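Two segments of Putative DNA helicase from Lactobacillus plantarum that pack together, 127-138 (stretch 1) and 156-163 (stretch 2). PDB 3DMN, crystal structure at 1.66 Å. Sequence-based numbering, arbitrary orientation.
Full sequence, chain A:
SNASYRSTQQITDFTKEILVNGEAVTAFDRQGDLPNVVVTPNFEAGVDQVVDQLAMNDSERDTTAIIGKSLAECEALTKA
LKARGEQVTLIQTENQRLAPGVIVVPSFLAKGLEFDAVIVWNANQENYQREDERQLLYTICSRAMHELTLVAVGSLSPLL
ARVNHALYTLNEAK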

# COMPACT_ATOMS: atom_id res chain seq x y z
N ASN A 127 11.48 7.01 2.40
CA ASN A 127 10.57 6.58 3.45
C ASN A 127 10.95 5.24 4.09
O ASN A 127 10.58 4.97 5.27
CB ASN A 127 9.12 6.48 2.91
CG ASN A 127 8.44 7.84 2.85
OD1 ASN A 127 7.67 8.12 1.91
ND2 ASN A 127 8.68 8.65 3.86
N TYR A 128 11.62 4.38 3.31
CA TYR A 128 11.93 3.06 3.81
C TYR A 128 13.36 2.74 3.43
O TYR A 128 13.61 1.95 2.53
CB TYR A 128 10.94 2.03 3.22
CG TYR A 128 9.53 2.26 3.68
CD1 TYR A 128 9.06 1.75 4.92
CD2 TYR A 128 8.62 2.98 2.89
CE1 TYR A 128 7.76 1.97 5.34
CE2 TYR A 128 7.27 3.22 3.32
CZ TYR A 128 6.86 2.70 4.55
OH TYR A 128 5.55 2.92 4.96
N GLN A 129 14.31 3.34 4.18
CA GLN A 129 15.70 3.28 3.87
C GLN A 129 16.44 2.35 4.84
O GLN A 129 17.42 1.71 4.47
CB GLN A 129 16.28 4.71 4.03
CG GLN A 129 17.78 4.81 4.03
CD GLN A 129 18.32 4.89 2.63
OE1 GLN A 129 18.18 5.92 1.96
NE2 GLN A 129 18.94 3.82 2.18
N ARG A 130 15.95 2.26 6.07
CA ARG A 130 16.73 1.63 7.12
C ARG A 130 16.36 0.18 7.31
O ARG A 130 15.19 -0.19 7.19
CB ARG A 130 16.52 2.36 8.46
CG ARG A 130 16.90 3.81 8.38
CD ARG A 130 16.91 4.43 9.79
NE ARG A 130 17.92 3.85 10.66
CZ ARG A 130 19.21 4.14 10.65
NH1 ARG A 130 19.70 5.05 9.78
NH2 ARG A 130 20.02 3.55 11.52
N GLU A 131 17.36 -0.64 7.66
CA GLU A 131 17.09 -2.03 7.99
C GLU A 131 16.05 -2.16 9.07
O GLU A 131 15.23 -3.10 9.05
CB GLU A 131 18.34 -2.77 8.41
CG GLU A 131 19.29 -2.95 7.23
CD GLU A 131 18.74 -3.92 6.18
OE1 GLU A 131 18.45 -5.08 6.52
OE2 GLU A 131 18.59 -3.48 5.03
N ASP A 132 16.06 -1.22 10.00
CA ASP A 132 15.10 -1.28 11.10
C ASP A 132 13.67 -1.05 10.65
O ASP A 132 12.75 -1.32 11.44
CB ASP A 132 15.48 -0.27 12.20
CG ASP A 132 14.74 -0.55 13.49
OD1 ASP A 132 15.02 -1.64 14.05
OD2 ASP A 132 13.93 0.31 13.94
N GLU A 133 13.49 -0.50 9.43
CA GLU A 133 12.14 -0.24 8.88
C GLU A 133 11.56 -1.47 8.16
O GLU A 133 10.45 -1.39 7.65
CB GLU A 133 12.18 0.97 7.95
CG GLU A 133 12.26 2.24 8.82
CD GLU A 133 12.51 3.50 8.04
OE1 GLU A 133 13.30 3.47 7.07
OE2 GLU A 133 11.92 4.54 8.43
N ARG A 134 12.32 -2.57 8.06
CA ARG A 134 11.76 -3.77 7.39
C ARG A 134 10.49 -4.25 8.09
O ARG A 134 9.50 -4.65 7.43
CB ARG A 134 12.80 -4.89 7.38
CG ARG A 134 13.89 -4.65 6.35
CD ARG A 134 14.85 -5.82 6.30
NE ARG A 134 15.90 -5.49 5.33
CZ ARG A 134 15.76 -5.58 4.01
NH1 ARG A 134 14.63 -6.06 3.47
NH2 ARG A 134 16.78 -5.17 3.23
N GLN A 135 10.50 -4.22 9.43
CA GLN A 135 9.35 -4.76 10.18
C GLN A 135 8.10 -3.94 9.83
O GLN A 135 7.02 -4.49 9.57
CB GLN A 135 9.62 -4.69 11.68
CG GLN A 135 8.45 -5.17 12.51
CD GLN A 135 8.14 -6.63 12.21
OE1 GLN A 135 9.05 -7.45 12.07
NE2 GLN A 135 6.87 -6.95 12.13
N LEU A 136 8.26 -2.62 9.80
CA LEU A 136 7.14 -1.73 9.42
C LEU A 136 6.62 -2.02 8.01
O LEU A 136 5.41 -2.19 7.81
CB LEU A 136 7.59 -0.27 9.53
CG LEU A 136 6.55 0.74 9.04
CD1 LEU A 136 5.35 0.75 9.96
CD2 LEU A 136 7.17 2.14 8.97
N LEU A 137 7.52 -2.06 7.02
CA LEU A 137 7.08 -2.27 5.66
C LEU A 137 6.42 -3.63 5.51
O LEU A 137 5.38 -3.75 4.87
CB LEU A 137 8.27 -2.13 4.69
CG LEU A 137 7.93 -2.24 3.22
CD1 LEU A 137 6.92 -1.15 2.80
CD2 LEU A 137 9.23 -2.12 2.41
N TYR A 138 7.00 -4.65 6.16
CA TYR A 138 6.40 -5.98 6.18
C TYR A 138 4.97 -5.93 6.76
O TYR A 138 4.01 -6.47 6.19
CB TYR A 138 7.26 -6.88 7.05
CG TYR A 138 6.60 -8.19 7.37
CD1 TYR A 138 6.57 -9.20 6.42
CD2 TYR A 138 6.02 -8.41 8.60
CE1 TYR A 138 5.97 -10.45 6.72
CE2 TYR A 138 5.41 -9.61 8.91
CZ TYR A 138 5.38 -10.62 7.97
OH TYR A 138 4.77 -11.82 8.32
N LEU A 156 12.28 2.89 -5.80
CA LEU A 156 11.72 1.88 -4.90
C LEU A 156 12.58 1.74 -3.65
O LEU A 156 13.81 1.82 -3.69
CB LEU A 156 11.61 0.54 -5.64
CG LEU A 156 10.81 -0.55 -4.93
CD1 LEU A 156 9.33 -0.18 -4.70
CD2 LEU A 156 10.93 -1.85 -5.75
N SER A 157 11.91 1.48 -2.51
CA SER A 157 12.65 1.23 -1.27
C SER A 157 13.77 0.20 -1.51
O SER A 157 13.50 -0.89 -2.06
CB SER A 157 11.69 0.66 -0.22
OG SER A 157 12.51 0.16 0.85
N PRO A 158 14.97 0.47 -1.01
CA PRO A 158 16.06 -0.52 -1.13
C PRO A 158 15.76 -1.78 -0.32
O PRO A 158 16.37 -2.83 -0.57
CB PRO A 158 17.26 0.21 -0.53
CG PRO A 158 16.66 1.24 0.43
CD PRO A 158 15.45 1.72 -0.36
N LEU A 159 14.85 -1.66 0.64
CA LEU A 159 14.51 -2.84 1.45
C LEU A 159 13.86 -3.92 0.56
O LEU A 159 13.77 -5.07 0.96
CB LEU A 159 13.59 -2.45 2.62
CG LEU A 159 14.18 -1.33 3.50
CD1 LEU A 159 13.17 -1.06 4.63
CD2 LEU A 159 15.58 -1.73 4.05
N LEU A 160 13.32 -3.48 -0.59
CA LEU A 160 12.64 -4.41 -1.50
C LEU A 160 13.59 -5.04 -2.50
O LEU A 160 13.19 -5.95 -3.24
CB LEU A 160 11.43 -3.75 -2.18
CG LEU A 160 10.33 -3.30 -1.19
CD1 LEU A 160 9.26 -2.51 -1.95
CD2 LEU A 160 9.71 -4.49 -0.47
N ALA A 161 14.86 -4.60 -2.50
CA ALA A 161 15.82 -5.11 -3.51
C ALA A 161 15.99 -6.63 -3.37
O ALA A 161 16.18 -7.33 -4.35
CB ALA A 161 17.17 -4.39 -3.39
N ARG A 162 15.95 -7.12 -2.15
CA ARG A 162 16.20 -8.54 -1.88
C ARG A 162 15.07 -9.43 -2.35
O ARG A 162 15.25 -10.63 -2.50
CB ARG A 162 16.47 -8.81 -0.40
CG ARG A 162 15.26 -8.65 0.57
CD ARG A 162 15.68 -8.93 2.02
NE ARG A 162 16.50 -10.16 2.13
CZ ARG A 162 15.99 -11.39 2.09
NH1 ARG A 162 14.69 -11.57 1.94
NH2 ARG A 162 16.78 -12.45 2.18
N VAL A 163 13.89 -8.85 -2.59
CA VAL A 163 12.73 -9.70 -2.96
C VAL A 163 12.93 -10.28 -4.35
O VAL A 163 13.32 -9.59 -5.27
CB VAL A 163 11.42 -8.90 -2.91
CG1 VAL A 163 10.24 -9.78 -3.29
CG2 VAL A 163 11.21 -8.34 -1.49
O HOH W 1 18.81 -2.55 1.73
O HOH W 2 16.82 -5.48 0.30

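Stretch 1 runs from a loop at Asn-127 into a helix that includes Arg-134 to Tyr-138, while stretch 2 carries a short 3-10 segment that begins at Pro-158 and leads into a type I turn from Leu-160 to Val-163. The backbones come nearest at Tyr-128 and Ser-157, whose CA atoms lie 5.4 Å apart; Arg-134 and Leu-159 are 6.6 Å apart, CA to CA. Together the two stretches bury 468 Å².

The apolar contact centres on Leu-159, which has the largest area covered by the opposing stretch. Its CB points toward stretch 1, and its branched end reaches into the bend of the loop: CD1 lies 4.1 Å from Tyr-128 CB, 3.4 Å from Arg-130 O and 4.0 Å from Glu-133 CB. A leucine suits this site because its methyl groups can fill a curved pocket lined by backbone and aliphatic carbon without needing a polar partner. From the helix, Leu-137 continues the apolar surface, its CD2 packing 3.8 Å from Leu-160 CD2. The Pro-158 ring packs against the backbone, its CD 3.4 Å from the carbonyl oxygen Tyr-128 O, a van der Waals contact and not an apolar pair.

Two direct hydrogen bonds join the stretches, and both end on backbone carbonyls. Ser-157 OG donates to Tyr-128 O at 2.7 Å and also accepts from Leu-159 N at 3.0 Å. A short hydroxyl side chain can do both, tying the loop to the start of the 3-10 segment. The second bond runs from Arg-134 NH1 to Leu-159 O, 2.8 Å long. Arginine suits this role because its long chain carries several donors to a carbonyl that lies away from the helix backbone.

Charge pairing within stretch 1 holds that arginine in place. Arg-134 NE meets Glu-131 OE1 at 2.8 Å in a salt bridge, and NH2 donates to Glu-131 OE2 at 3.1 Å, so the carboxylate engages two nitrogens of the planar guanidinium. Leu-159 CD2 covers one face of this group, 3.7 Å from Arg-134 NH2; the face can accept an apolar neighbour because the N-H bonds lie in the plane. Glu-133 steadies the preceding loop, its OE1 accepting from Gln-129 N and Arg-130 N, both at 3.1 Å.

Water completes the polar network. Water 2 accepts from Arg-134 NH2 at 2.9 Å and from Arg-162 N at 3.1 Å, and donates to Pro-158 O at 2.8 Å, thereby bridging the stretches where the side chain does not reach the carbonyl directly.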